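Local coordinates for p800 reaction center core protein (Heliobacterium modesticaldum, PDB 5V8K) that forms the core of a symmetric homodimeric photosynthetic reaction center, holding bacteriochlorophyll g pigments and probably sharing a [4Fe-4S] cluster, at residues 233-241 and 252-263; 276-284 and 437-448. All coordinates share one frame; numbering follows the deposited sequence.

Contact 1. Residues 233-241 and 252-263. With GBF (Bacteriochlorophyll g), chain V.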
loop_
_atom_site.group_PDB
_atom_site.type_symbol
_atom_site.label_atom_id
_atom_site.label_comp_id
_atom_site.label_asym_id
_atom_site.label_seq_id
_atom_site.Cartn_x
_atom_site.Cartn_y
_atom_site.Cartn_z
ATOM N N GLY A 233 -17.822 -15.199 -28.255
ATOM C CA GLY A 233 -16.854 -14.898 -29.304
ATOM C C GLY A 233 -17.193 -13.669 -30.135
ATOM O O GLY A 233 -16.358 -13.223 -30.940
ATOM N N PHE A 234 -18.392 -13.112 -29.975
ATOM C CA PHE A 234 -18.695 -11.924 -30.766
ATOM C C PHE A 234 -17.806 -10.768 -30.346
ATOM O O PHE A 234 -17.577 -9.859 -31.134
ATOM C CB PHE A 234 -20.179 -11.545 -30.650
ATOM C CG PHE A 234 -20.583 -10.988 -29.299
ATOM C CD1 PHE A 234 -20.486 -9.620 -29.058
ATOM C CD2 PHE A 234 -21.071 -11.821 -28.283
ATOM C CE1 PHE A 234 -20.842 -9.072 -27.862
ATOM C CE2 PHE A 234 -21.463 -11.273 -27.029
ATOM C CZ PHE A 234 -21.338 -9.899 -26.812
ATOM N N MET A 235 -17.270 -10.810 -29.134
ATOM C CA MET A 235 -16.364 -9.759 -28.674
ATOM C C MET A 235 -14.972 -9.907 -29.269
ATOM O O MET A 235 -14.297 -8.895 -29.484
ATOM C CB MET A 235 -16.289 -9.756 -27.149
ATOM C CG MET A 235 -17.416 -9.002 -26.471
ATOM S SD MET A 235 -17.306 -9.166 -24.665
ATOM C CE MET A 235 -18.202 -10.694 -24.355
ATOM N N ARG A 236 -14.537 -11.132 -29.574
ATOM C CA ARG A 236 -13.296 -11.310 -30.335
ATOM C C ARG A 236 -13.473 -10.811 -31.766
ATOM O O ARG A 236 -12.627 -10.083 -32.291
ATOM C CB ARG A 236 -12.861 -12.785 -30.371
ATOM C CG ARG A 236 -12.349 -13.394 -29.071
ATOM C CD ARG A 236 -11.841 -14.849 -29.308
ATOM N NE ARG A 236 -12.937 -15.756 -29.648
ATOM C CZ ARG A 236 -13.190 -16.235 -30.865
ATOM N NH1 ARG A 236 -12.401 -15.933 -31.882
ATOM N NH2 ARG A 236 -14.238 -17.030 -31.065
ATOM N N GLU A 237 -14.560 -11.226 -32.415
ATOM C CA GLU A 237 -14.777 -10.899 -33.824
ATOM C C GLU A 237 -14.965 -9.408 -34.024
ATOM O O GLU A 237 -14.393 -8.826 -34.942
ATOM C CB GLU A 237 -16.000 -11.648 -34.340
ATOM C CG GLU A 237 -15.856 -13.157 -34.308
ATOM C CD GLU A 237 -15.333 -13.707 -35.582
ATOM O OE1 GLU A 237 -14.157 -14.136 -35.557
ATOM O OE2 GLU A 237 -16.091 -13.704 -36.590
ATOM N N TYR A 238 -15.775 -8.770 -33.179
ATOM C CA TYR A 238 -15.975 -7.338 -33.328
ATOM C C TYR A 238 -14.644 -6.587 -33.335
ATOM O O TYR A 238 -14.409 -5.716 -34.183
ATOM C CB TYR A 238 -16.907 -6.804 -32.232
ATOM C CG TYR A 238 -16.856 -5.319 -32.138
ATOM C CD1 TYR A 238 -17.454 -4.531 -33.100
ATOM C CD2 TYR A 238 -16.146 -4.707 -31.133
ATOM C CE1 TYR A 238 -17.367 -3.139 -33.046
ATOM C CE2 TYR A 238 -16.050 -3.336 -31.061
ATOM C CZ TYR A 238 -16.674 -2.553 -32.008
ATOM O OH TYR A 238 -16.574 -1.180 -31.958
ATOM N N ALA A 239 -13.743 -6.934 -32.414
ATOM C CA ALA A 239 -12.503 -6.170 -32.239
ATOM C C ALA A 239 -11.588 -6.243 -33.443
ATOM O O ALA A 239 -10.690 -5.409 -33.551
ATOM C CB ALA A 239 -11.713 -6.636 -31.001
ATOM N N VAL A 240 -11.786 -7.200 -34.352
ATOM C CA VAL A 240 -11.027 -7.247 -35.596
ATOM C C VAL A 240 -11.928 -7.124 -36.834
ATOM O O VAL A 240 -11.475 -7.357 -37.945
ATOM C CB VAL A 240 -10.154 -8.516 -35.674
ATOM C CG1 VAL A 240 -9.098 -8.516 -34.561
ATOM C CG2 VAL A 240 -11.011 -9.775 -35.581
ATOM N N SER A 241 -13.188 -6.738 -36.665
ATOM C CA SER A 241 -14.096 -6.608 -37.795
ATOM C C SER A 241 -13.837 -5.295 -38.528
ATOM O O SER A 241 -13.010 -4.482 -38.121
ATOM C CB SER A 241 -15.539 -6.660 -37.326
ATOM O OG SER A 241 -15.827 -5.472 -36.609
ATOM N N ALA A 252 -6.186 -5.918 -30.359
ATOM C CA ALA A 252 -6.806 -7.236 -30.422
ATOM C C ALA A 252 -5.952 -8.244 -31.187
ATOM O O ALA A 252 -6.042 -9.450 -30.943
ATOM C CB ALA A 252 -8.191 -7.128 -31.062
ATOM N N GLN A 253 -5.109 -7.795 -32.102
ATOM C CA GLN A 253 -4.332 -8.767 -32.856
ATOM C C GLN A 253 -3.255 -9.421 -31.999
ATOM O O GLN A 253 -2.924 -10.592 -32.211
ATOM C CB GLN A 253 -3.741 -8.101 -34.090
ATOM C CG GLN A 253 -4.745 -8.120 -35.234
ATOM C CD GLN A 253 -4.452 -7.149 -36.350
ATOM O OE1 GLN A 253 -5.222 -7.076 -37.313
ATOM N NE2 GLN A 253 -3.354 -6.395 -36.243
ATOM N N SER A 254 -2.712 -8.704 -31.027
ATOM C CA SER A 254 -1.815 -9.309 -30.066
ATOM C C SER A 254 -2.538 -9.775 -28.806
ATOM O O SER A 254 -1.925 -10.442 -27.969
ATOM C CB SER A 254 -0.713 -8.309 -29.712
ATOM O OG SER A 254 -1.259 -7.128 -29.171
ATOM N N ASN A 255 -3.822 -9.458 -28.663
ATOM C CA ASN A 255 -4.603 -9.795 -27.470
ATOM C C ASN A 255 -6.035 -10.075 -27.890
ATOM O O ASN A 255 -6.938 -9.258 -27.652
ATOM C CB ASN A 255 -4.533 -8.677 -26.440
ATOM C CG ASN A 255 -5.159 -9.052 -25.138
ATOM O OD1 ASN A 255 -5.718 -10.134 -24.963
ATOM N ND2 ASN A 255 -5.114 -8.130 -24.217
ATOM N N PRO A 256 -6.287 -11.256 -28.484
ATOM C CA PRO A 256 -7.593 -11.508 -29.117
ATOM C C PRO A 256 -8.763 -11.422 -28.165
ATOM O O PRO A 256 -9.828 -10.909 -28.544
ATOM C CB PRO A 256 -7.447 -12.931 -29.683
ATOM C CG PRO A 256 -6.022 -13.255 -29.607
ATOM C CD PRO A 256 -5.433 -12.454 -28.519
ATOM N N GLY A 257 -8.594 -11.911 -26.925
ATOM C CA GLY A 257 -9.653 -11.871 -25.936
ATOM C C GLY A 257 -9.846 -10.548 -25.233
ATOM O O GLY A 257 -10.580 -10.504 -24.242
ATOM N N LEU A 258 -9.226 -9.467 -25.728
ATOM C CA LEU A 258 -9.243 -8.170 -25.050
ATOM C C LEU A 258 -10.598 -7.847 -24.443
ATOM O O LEU A 258 -10.718 -7.661 -23.229
ATOM C CB LEU A 258 -8.832 -7.057 -26.016
ATOM C CG LEU A 258 -8.753 -5.636 -25.439
ATOM C CD1 LEU A 258 -7.548 -5.439 -24.537
ATOM C CD2 LEU A 258 -8.749 -4.635 -26.586
ATOM N N LEU A 259 -11.635 -7.742 -25.288
ATOM C CA LEU A 259 -12.925 -7.266 -24.801
ATOM C C LEU A 259 -13.627 -8.328 -23.972
ATOM O O LEU A 259 -14.326 -7.991 -23.014
ATOM C CB LEU A 259 -13.830 -6.842 -25.954
ATOM C CG LEU A 259 -13.288 -5.754 -26.879
ATOM C CD1 LEU A 259 -14.317 -5.420 -27.929
ATOM C CD2 LEU A 259 -12.930 -4.502 -26.052
ATOM N N VAL A 260 -13.448 -9.602 -24.330
ATOM C CA VAL A 260 -14.029 -10.669 -23.529
ATOM C C VAL A 260 -13.510 -10.575 -22.090
ATOM O O VAL A 260 -14.265 -10.692 -21.121
ATOM C CB VAL A 260 -13.719 -12.044 -24.133
ATOM C CG1 VAL A 260 -14.442 -13.131 -23.337
ATOM C CG2 VAL A 260 -14.099 -12.122 -25.582
ATOM N N LYS A 261 -12.207 -10.397 -21.935
ATOM C CA LYS A 261 -11.647 -10.346 -20.591
ATOM C C LYS A 261 -12.053 -9.087 -19.834
ATOM O O LYS A 261 -12.123 -9.131 -18.602
ATOM C CB LYS A 261 -10.133 -10.509 -20.657
ATOM C CG LYS A 261 -9.782 -11.896 -21.054
ATOM C CD LYS A 261 -8.305 -12.125 -21.182
ATOM C CE LYS A 261 -7.755 -11.464 -22.371
ATOM N NZ LYS A 261 -6.297 -11.650 -22.486
ATOM N N GLN A 262 -12.382 -7.991 -20.524
ATOM C CA GLN A 262 -12.967 -6.842 -19.827
ATOM C C GLN A 262 -14.348 -7.188 -19.282
ATOM O O GLN A 262 -14.667 -6.875 -18.126
ATOM C CB GLN A 262 -13.052 -5.629 -20.746
ATOM C CG GLN A 262 -11.719 -4.953 -20.985
ATOM C CD GLN A 262 -11.733 -3.977 -22.178
ATOM O OE1 GLN A 262 -12.739 -3.338 -22.466
ATOM N NE2 GLN A 262 -10.605 -3.843 -22.836
ATOM N N ALA A 263 -15.159 -7.882 -20.073
ATOM C CA ALA A 263 -16.467 -8.307 -19.598
ATOM C C ALA A 263 -16.340 -9.281 -18.437
ATOM O O ALA A 263 -17.134 -9.249 -17.487
ATOM C CB ALA A 263 -17.245 -8.960 -20.719
HETATM MG MG GBF V . -24.092 -8.817 -17.498
HETATM C CHA GBF V . -23.442 -8.706 -20.956
HETATM C CHB GBF V . -23.365 -5.587 -17.331
HETATM C CHC GBF V . -25.603 -8.949 -14.443
HETATM C CHD GBF V . -25.448 -12.101 -18.164
HETATM N NA GBF V . -23.507 -7.439 -18.833
HETATM C C1A GBF V . -23.227 -7.464 -20.143
HETATM C C2A GBF V . -22.701 -6.218 -20.834
HETATM C C3A GBF V . -22.486 -5.351 -19.601
HETATM C C4A GBF V . -23.156 -6.181 -18.524
HETATM C CMA GBF V . -21.036 -5.150 -19.224
HETATM C CAA GBF V . -23.597 -5.522 -21.876
HETATM C CBA GBF V . -24.936 -5.031 -21.339
HETATM C CGA GBF V . -25.983 -6.091 -21.401
HETATM O O1A GBF V . -25.979 -6.891 -22.319
HETATM O O2A GBF V . -26.971 -6.195 -20.344
HETATM N NB GBF V . -24.470 -7.411 -16.096
HETATM C C1B GBF V . -24.019 -6.153 -16.115
HETATM C C2B GBF V . -24.341 -5.568 -14.882
HETATM C C3B GBF V . -24.978 -6.525 -14.113
HETATM C C4B GBF V . -25.020 -7.671 -14.907
HETATM C CMB GBF V . -24.056 -4.148 -14.466
HETATM C CAB GBF V . -25.502 -6.388 -12.727
HETATM C CBB GBF V . -25.311 -5.423 -11.849
HETATM N NC GBF V . -25.210 -10.233 -16.539
HETATM C C1C GBF V . -25.735 -10.129 -15.321
HETATM C C2C GBF V . -26.525 -11.186 -14.629
HETATM C C3C GBF V . -26.428 -11.985 -15.842
HETATM C C4C GBF V . -25.664 -11.452 -16.874
HETATM C CMC GBF V . -25.626 -11.734 -13.519
HETATM C CAC GBF V . -27.064 -13.306 -15.960
HETATM C CBC GBF V . -27.886 -13.881 -14.829
HETATM N ND GBF V . -24.444 -10.111 -19.028
HETATM C C1D GBF V . -24.866 -11.341 -19.267
HETATM C C2D GBF V . -24.732 -12.087 -20.683
HETATM C C3D GBF V . -24.160 -10.916 -21.194
HETATM C C4D GBF V . -24.010 -9.797 -20.304
HETATM C CMD GBF V . -25.097 -13.449 -21.199
HETATM C CAD GBF V . -23.611 -10.476 -22.506
HETATM O OBD GBF V . -23.539 -10.989 -23.681
HETATM C CBD GBF V . -23.286 -9.020 -22.398
HETATM C CGD GBF V . -21.915 -8.691 -22.884
HETATM O O1D GBF V . -20.924 -9.279 -22.532
HETATM O O2D GBF V . -21.730 -7.602 -23.793
HETATM C CED GBF V . -20.414 -7.289 -24.248
HETATM C C1 GBF V . -28.089 -7.067 -20.551
HETATM C C2 GBF V . -29.091 -7.010 -19.404
HETATM C C3 GBF V . -28.890 -7.698 -18.265
HETATM C C4 GBF V . -27.665 -8.555 -18.143
HETATM C C5 GBF V . -29.862 -7.683 -17.097
HETATM C C6 GBF V . -30.675 -6.390 -16.966
HETATM C C7 GBF V . -31.871 -6.574 -16.046
HETATM C C8 GBF V . -32.481 -5.526 -15.456
HETATM C C9 GBF V . -31.986 -4.136 -15.685
HETATM C C10 GBF V . -33.686 -5.704 -14.567
HETATM C C11 GBF V . -33.262 -6.290 -13.240
HETATM C C12 GBF V . -34.419 -7.086 -12.709
HETATM C C13 GBF V . -34.244 -8.012 -11.761
HETATM C C14 GBF V . -32.876 -8.276 -11.179
HETATM C C15 GBF V . -35.452 -8.768 -11.258
HETATM O O HOH W 1 -11.887 -9.209 -27.789
HETATM O O HOH W 2 -10.235 -10.405 -31.330
#

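Contact 2. Residues 276-284 and 437-448. With GBF (Bacteriochlorophyll g), chain B.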
loop_
_atom_site.group_PDB
_atom_site.type_symbol
_atom_site.label_atom_id
_atom_site.label_comp_id
_atom_site.label_asym_id
_atom_site.label_seq_id
_atom_site.Cartn_x
_atom_site.Cartn_y
_atom_site.Cartn_z
ATOM N N ILE A 276 -21.012 -10.893 -1.296
ATOM C CA ILE A 276 -20.695 -10.397 0.029
ATOM C C ILE A 276 -21.796 -9.480 0.524
ATOM O O ILE A 276 -22.212 -9.575 1.676
ATOM C CB ILE A 276 -19.320 -9.713 0.015
ATOM C CG1 ILE A 276 -18.246 -10.770 -0.253
ATOM C CG2 ILE A 276 -19.074 -8.971 1.330
ATOM C CD1 ILE A 276 -16.884 -10.231 -0.613
ATOM N N GLY A 277 -22.301 -8.589 -0.337
ATOM C CA GLY A 277 -23.414 -7.744 0.061
ATOM C C GLY A 277 -24.691 -8.514 0.301
ATOM O O GLY A 277 -25.480 -8.157 1.176
ATOM N N GLY A 278 -24.925 -9.575 -0.463
ATOM C CA GLY A 278 -26.090 -10.403 -0.199
ATOM C C GLY A 278 -26.006 -11.098 1.143
ATOM O O GLY A 278 -26.991 -11.159 1.894
ATOM N N VAL A 279 -24.834 -11.646 1.463
ATOM C CA VAL A 279 -24.645 -12.287 2.761
ATOM C C VAL A 279 -24.783 -11.264 3.884
ATOM O O VAL A 279 -25.348 -11.562 4.944
ATOM C CB VAL A 279 -23.288 -13.020 2.791
ATOM C CG1 VAL A 279 -22.942 -13.524 4.201
ATOM C CG2 VAL A 279 -23.351 -14.200 1.822
ATOM N N PHE A 280 -24.288 -10.039 3.673
ATOM C CA PHE A 280 -24.482 -8.998 4.677
ATOM C C PHE A 280 -25.970 -8.771 4.962
ATOM O O PHE A 280 -26.371 -8.649 6.122
ATOM C CB PHE A 280 -23.819 -7.694 4.232
ATOM C CG PHE A 280 -24.400 -6.483 4.918
ATOM C CD1 PHE A 280 -24.009 -6.133 6.200
ATOM C CD2 PHE A 280 -25.377 -5.737 4.294
ATOM C CE1 PHE A 280 -24.575 -5.041 6.839
ATOM C CE2 PHE A 280 -25.946 -4.651 4.923
ATOM C CZ PHE A 280 -25.550 -4.302 6.200
ATOM N N HIS A 281 -26.806 -8.715 3.917
ATOM C CA HIS A 281 -28.241 -8.531 4.137
ATOM C C HIS A 281 -28.884 -9.716 4.851
ATOM O O HIS A 281 -29.794 -9.531 5.662
ATOM C CB HIS A 281 -28.950 -8.281 2.818
ATOM C CG HIS A 281 -28.853 -6.868 2.377
ATOM N ND1 HIS A 281 -29.388 -5.836 3.112
ATOM C CD2 HIS A 281 -28.242 -6.304 1.312
ATOM C CE1 HIS A 281 -29.111 -4.693 2.519
ATOM N NE2 HIS A 281 -28.420 -4.953 1.420
ATOM N N GLY A 282 -28.496 -10.938 4.509
ATOM C CA GLY A 282 -29.081 -12.074 5.186
ATOM C C GLY A 282 -28.703 -12.072 6.653
ATOM O O GLY A 282 -29.543 -12.272 7.527
ATOM N N ALA A 283 -27.428 -11.800 6.930
ATOM C CA ALA A 283 -26.940 -11.694 8.299
ATOM C C ALA A 283 -27.642 -10.570 9.045
ATOM O O ALA A 283 -27.969 -10.705 10.228
ATOM C CB ALA A 283 -25.415 -11.459 8.287
ATOM N N HIS A 284 -27.850 -9.438 8.385
ATOM C CA HIS A 284 -28.548 -8.336 9.031
ATOM C C HIS A 284 -29.992 -8.711 9.334
ATOM O O HIS A 284 -30.531 -8.350 10.387
ATOM C CB HIS A 284 -28.495 -7.079 8.158
ATOM C CG HIS A 284 -29.158 -5.913 8.792
ATOM N ND1 HIS A 284 -30.367 -5.424 8.353
ATOM C CD2 HIS A 284 -28.824 -5.184 9.881
ATOM C CE1 HIS A 284 -30.741 -4.424 9.134
ATOM N NE2 HIS A 284 -29.829 -4.265 10.075
ATOM N N LEU A 437 -21.118 -6.394 12.796
ATOM C CA LEU A 437 -21.549 -7.019 11.552
ATOM C C LEU A 437 -21.064 -6.237 10.326
ATOM O O LEU A 437 -20.447 -6.815 9.411
ATOM C CB LEU A 437 -23.084 -7.164 11.590
ATOM C CG LEU A 437 -23.976 -7.700 10.449
ATOM C CD1 LEU A 437 -24.366 -6.601 9.609
ATOM C CD2 LEU A 437 -23.314 -8.665 9.521
ATOM N N VAL A 438 -21.270 -4.911 10.309
ATOM C CA VAL A 438 -20.901 -4.157 9.109
ATOM C C VAL A 438 -19.375 -4.106 8.956
ATOM O O VAL A 438 -18.849 -4.087 7.834
ATOM C CB VAL A 438 -21.548 -2.746 9.103
ATOM C CG1 VAL A 438 -20.828 -1.757 10.038
ATOM C CG2 VAL A 438 -21.581 -2.225 7.714
ATOM N N ASP A 439 -18.636 -4.132 10.063
ATOM C CA ASP A 439 -17.185 -4.059 9.950
ATOM C C ASP A 439 -16.609 -5.376 9.417
ATOM O O ASP A 439 -15.596 -5.370 8.721
ATOM C CB ASP A 439 -16.595 -3.663 11.301
ATOM C CG ASP A 439 -16.923 -2.202 11.691
ATOM O OD1 ASP A 439 -17.267 -1.382 10.791
ATOM O OD2 ASP A 439 -16.834 -1.866 12.895
ATOM N N GLN A 440 -17.302 -6.495 9.641
ATOM C CA GLN A 440 -16.924 -7.751 8.998
ATOM C C GLN A 440 -17.336 -7.772 7.526
ATOM O O GLN A 440 -16.685 -8.430 6.707
ATOM C CB GLN A 440 -17.536 -8.940 9.737
ATOM C CG GLN A 440 -16.977 -9.161 11.139
ATOM C CD GLN A 440 -15.488 -9.497 11.112
ATOM O OE1 GLN A 440 -15.047 -10.413 10.403
ATOM N NE2 GLN A 440 -14.703 -8.731 11.850
ATOM N N PHE A 441 -18.421 -7.084 7.170
ATOM C CA PHE A 441 -18.731 -6.875 5.759
ATOM C C PHE A 441 -17.574 -6.200 5.033
ATOM O O PHE A 441 -17.131 -6.674 3.985
ATOM C CB PHE A 441 -20.009 -6.052 5.607
ATOM C CG PHE A 441 -20.148 -5.431 4.240
ATOM C CD1 PHE A 441 -20.579 -6.183 3.180
ATOM C CD2 PHE A 441 -19.775 -4.129 4.028
ATOM C CE1 PHE A 441 -20.685 -5.643 1.919
ATOM C CE2 PHE A 441 -19.853 -3.545 2.742
ATOM C CZ PHE A 441 -20.316 -4.306 1.679
ATOM N N TYR A 442 -17.067 -5.084 5.572
ATOM C CA TYR A 442 -15.934 -4.413 4.936
ATOM C C TYR A 442 -14.753 -5.356 4.815
ATOM O O TYR A 442 -14.031 -5.330 3.807
ATOM C CB TYR A 442 -15.502 -3.169 5.717
ATOM C CG TYR A 442 -16.551 -2.139 5.952
ATOM C CD1 TYR A 442 -17.385 -1.708 4.931
ATOM C CD2 TYR A 442 -16.728 -1.590 7.209
ATOM C CE1 TYR A 442 -18.358 -0.791 5.162
ATOM C CE2 TYR A 442 -17.719 -0.630 7.456
ATOM C CZ TYR A 442 -18.530 -0.222 6.406
ATOM O OH TYR A 442 -19.568 0.695 6.614
ATOM N N LEU A 443 -14.485 -6.147 5.879
ATOM C CA LEU A 443 -13.302 -6.980 5.866
ATOM C C LEU A 443 -13.427 -8.052 4.792
ATOM O O LEU A 443 -12.440 -8.411 4.148
ATOM C CB LEU A 443 -13.082 -7.605 7.273
ATOM C CG LEU A 443 -11.801 -8.384 7.558
ATOM C CD1 LEU A 443 -10.558 -7.502 7.295
ATOM C CD2 LEU A 443 -11.726 -8.957 8.974
ATOM N N ALA A 444 -14.632 -8.573 4.575
ATOM C CA ALA A 444 -14.794 -9.543 3.500
ATOM C C ALA A 444 -14.527 -8.900 2.134
ATOM O O ALA A 444 -13.892 -9.511 1.262
ATOM C CB ALA A 444 -16.173 -10.179 3.567
ATOM N N ILE A 445 -14.942 -7.638 1.952
ATOM C CA ILE A 445 -14.629 -6.916 0.719
ATOM C C ILE A 445 -13.119 -6.840 0.513
ATOM O O ILE A 445 -12.618 -7.066 -0.589
ATOM C CB ILE A 445 -15.256 -5.510 0.738
ATOM C CG1 ILE A 445 -16.811 -5.577 0.781
ATOM C CG2 ILE A 445 -14.758 -4.698 -0.455
ATOM C CD1 ILE A 445 -17.460 -6.155 -0.508
ATOM N N PHE A 446 -12.383 -6.463 1.564
ATOM C CA PHE A 446 -10.917 -6.407 1.523
ATOM C C PHE A 446 -10.329 -7.763 1.155
ATOM O O PHE A 446 -9.463 -7.865 0.280
ATOM C CB PHE A 446 -10.345 -6.005 2.897
ATOM C CG PHE A 446 -10.434 -4.543 3.225
ATOM C CD1 PHE A 446 -9.817 -3.602 2.435
ATOM C CD2 PHE A 446 -11.096 -4.123 4.364
ATOM C CE1 PHE A 446 -9.895 -2.210 2.761
ATOM C CE2 PHE A 446 -11.199 -2.757 4.701
ATOM C CZ PHE A 446 -10.594 -1.800 3.883
ATOM N N PHE A 447 -10.724 -8.805 1.893
ATOM C CA PHE A 447 -10.185 -10.150 1.688
ATOM C C PHE A 447 -10.491 -10.684 0.282
ATOM O O PHE A 447 -9.755 -11.536 -0.242
ATOM C CB PHE A 447 -10.774 -11.104 2.743
ATOM C CG PHE A 447 -10.109 -11.042 4.134
ATOM C CD1 PHE A 447 -9.251 -10.019 4.502
ATOM C CD2 PHE A 447 -10.361 -12.035 5.054
ATOM C CE1 PHE A 447 -8.662 -9.990 5.782
ATOM C CE2 PHE A 447 -9.776 -12.003 6.339
ATOM C CZ PHE A 447 -8.921 -10.976 6.682
ATOM N N SER A 448 -11.588 -10.221 -0.326
ATOM C CA SER A 448 -12.016 -10.753 -1.624
ATOM C C SER A 448 -11.011 -10.456 -2.718
ATOM O O SER A 448 -11.061 -11.087 -3.778
ATOM C CB SER A 448 -13.394 -10.205 -2.026
ATOM O OG SER A 448 -13.319 -8.846 -2.468
HETATM MG MG GBF B . -27.721 -2.945 0.242
HETATM C CHA GBF B . -27.772 -0.893 3.120
HETATM C CHB GBF B . -30.826 -1.977 -0.393
HETATM C CHC GBF B . -27.220 -4.312 -2.905
HETATM C CHD GBF B . -24.235 -3.359 0.912
HETATM N NA GBF B . -29.044 -1.809 1.209
HETATM C C1A GBF B . -28.988 -0.975 2.251
HETATM C C2A GBF B . -30.266 -0.343 2.734
HETATM C C3A GBF B . -31.262 -0.987 1.770
HETATM C C4A GBF B . -30.308 -1.614 0.796
HETATM C CMA GBF B . -32.135 -2.051 2.429
HETATM C CAA GBF B . -30.354 1.180 2.705
HETATM C CBA GBF B . -29.990 1.747 1.341
HETATM C CGA GBF B . -30.434 3.188 1.213
HETATM O O1A GBF B . -31.285 3.646 1.959
HETATM O O2A GBF B . -30.320 3.744 -0.115
HETATM N NB GBF B . -28.880 -3.070 -1.435
HETATM C C1B GBF B . -30.182 -2.713 -1.501
HETATM C C2B GBF B . -30.730 -3.145 -2.711
HETATM C C3B GBF B . -29.697 -3.784 -3.414
HETATM C C4B GBF B . -28.564 -3.728 -2.564
HETATM C CMB GBF B . -32.159 -2.883 -3.142
HETATM C CAB GBF B . -29.746 -4.433 -4.758
HETATM C CBB GBF B . -30.802 -4.751 -5.510
HETATM N NC GBF B . -26.095 -3.751 -0.719
HETATM C C1C GBF B . -26.047 -4.172 -1.987
HETATM C C2C GBF B . -24.798 -4.544 -2.704
HETATM C C3C GBF B . -24.039 -4.181 -1.502
HETATM C C4C GBF B . -24.781 -3.785 -0.396
HETATM C CMC GBF B . -24.866 -6.038 -2.969
HETATM C CAC GBF B . -22.563 -4.253 -1.415
HETATM C CBC GBF B . -21.667 -4.701 -2.537
HETATM N ND GBF B . -26.304 -2.317 1.533
HETATM C C1D GBF B . -25.047 -2.563 1.844
HETATM C C2D GBF B . -24.324 -2.022 3.169
HETATM C C3D GBF B . -25.526 -1.432 3.528
HETATM C C4D GBF B . -26.638 -1.570 2.638
HETATM C CMD GBF B . -22.958 -2.184 3.769
HETATM C CAD GBF B . -25.943 -0.444 4.546
HETATM O OBD GBF B . -25.510 -0.155 5.694
HETATM C CBD GBF B . -27.390 -0.122 4.325
HETATM C CGD GBF B . -28.188 -0.650 5.446
HETATM O O1D GBF B . -28.631 0.030 6.350
HETATM O O2D GBF B . -28.480 -2.044 5.418
HETATM C CED GBF B . -28.827 -2.632 6.650
HETATM C C1 GBF B . -30.123 5.141 -0.315
HETATM C C2 GBF B . -29.981 5.397 -1.793
HETATM C C3 GBF B . -31.014 5.805 -2.556
HETATM C C4 GBF B . -32.379 6.042 -1.938
HETATM C C5 GBF B . -30.741 6.020 -4.035
HETATM C C6 GBF B . -31.625 7.113 -4.615
HETATM C C7 GBF B . -31.077 7.566 -5.951
HETATM C C8 GBF B . -30.918 8.865 -6.286
HETATM C C9 GBF B . -31.301 9.972 -5.342
HETATM C C10 GBF B . -30.386 9.272 -7.644
HETATM C C11 GBF B . -29.115 8.522 -8.021
HETATM C C12 GBF B . -29.068 8.322 -9.521
HETATM C C13 GBF B . -27.975 7.785 -10.074
HETATM C C14 GBF B . -26.836 7.407 -9.177
HETATM C C15 GBF B . -27.878 7.564 -11.566
#

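Contact 1. Residues 233-241 and 252-263
The Y238 ring meets L259 at its edge: methyl CD1 of L259 lies near the ring plane, 3.8 Å from Y238 CD2. The F234 ring also works by its edge, toward the bacteriochlorophyll, with the ester oxygen O2D in its plane and F234 CZ 3.8 Å from the ester methyl CED. M235 sets out toward helix 258-291. M235 CB rests 3.6 Å from V260 CG2. The chain then bends at chi3 (-87°), and M235 CE comes to 3.6 Å from O1D of the same pigment, while M235 SD lies by the A263 methyl. The short helix 234-240 packs at 135° on the first turns of the long helix 258-291, with G257 at the N-cap position. No direct hydrogen bond joins the two segments. One water bridges them by donating to M235 O and P256 O and accepting from L259 N. A second donates to R236 O and P256 O, so the P256 carbonyl takes two water bonds. R236 lays its CG 3.6 Å from P256 O, and its NE bonds Q226. At the far end the methyls of A239 and A252 touch at 3.6 Å. K261 NZ bonds N255 OD1 and forms a salt bridge with D460, a calcium ligand.

Contact 2. Residues 276-284 and 437-448
F280 and F441 both hold CG anti to the backbone N (chi1 158° and 162°), turning their rings toward each other and one bacteriochlorophyll. The ring planes meet at 56°, and F441 CD1 lies 3.7 Å from F280 CB. The pigment methyl CMD sits over one face of each ring, 3.5 Å from F441 CE2. I445 CG1 lies over the other face of F441. F280 CE2 lies 3.5 Å from pigment C3D, and F280 CD2 over the centre of the H281 ring. Segment 276-284 of helix 258-291 and helix 437-447 run nearly antiparallel as a buried, probably membrane-spanning pair. H281 NE2 is the axial ligand of the pigment magnesium (2.4 Å), and E201 bonds H281 ND1. Without the ring, an alanine at F280 would probably leave a gap beside F441 and L437 and the H281 ring less firmly held. I276 CG2 wedges between F441 and I445, 3.7 Å from I445 CD1. A283 CB meets L437 CD2 at 3.7 Å. D439 O accepts a hydrogen bond from Y542 OH of the second subunit.

Overall arrangement
Contact 1 closes before contact 2 opens along the chain. Their centres are about 34 Å apart, on opposite sides of the chain's centre, and their nearest atoms about 15 Å apart. Both use the long helix 258-291. Contact 1 takes its first turns together with helices 234-240 and 246-254. Contact 2 takes a later part and adds helix 437-447, after 152 intervening residues. Helix 258-291 runs from beside the calcium-site residue D460 to helix 437-447, where the side chain of V438 is about 11 Å from those of the cluster cysteines C424 and C433. Each contact touches a different bacteriochlorophyll g. Only contact 2 touches the second subunit, through segment 437-448, placing it beside the dimer interface.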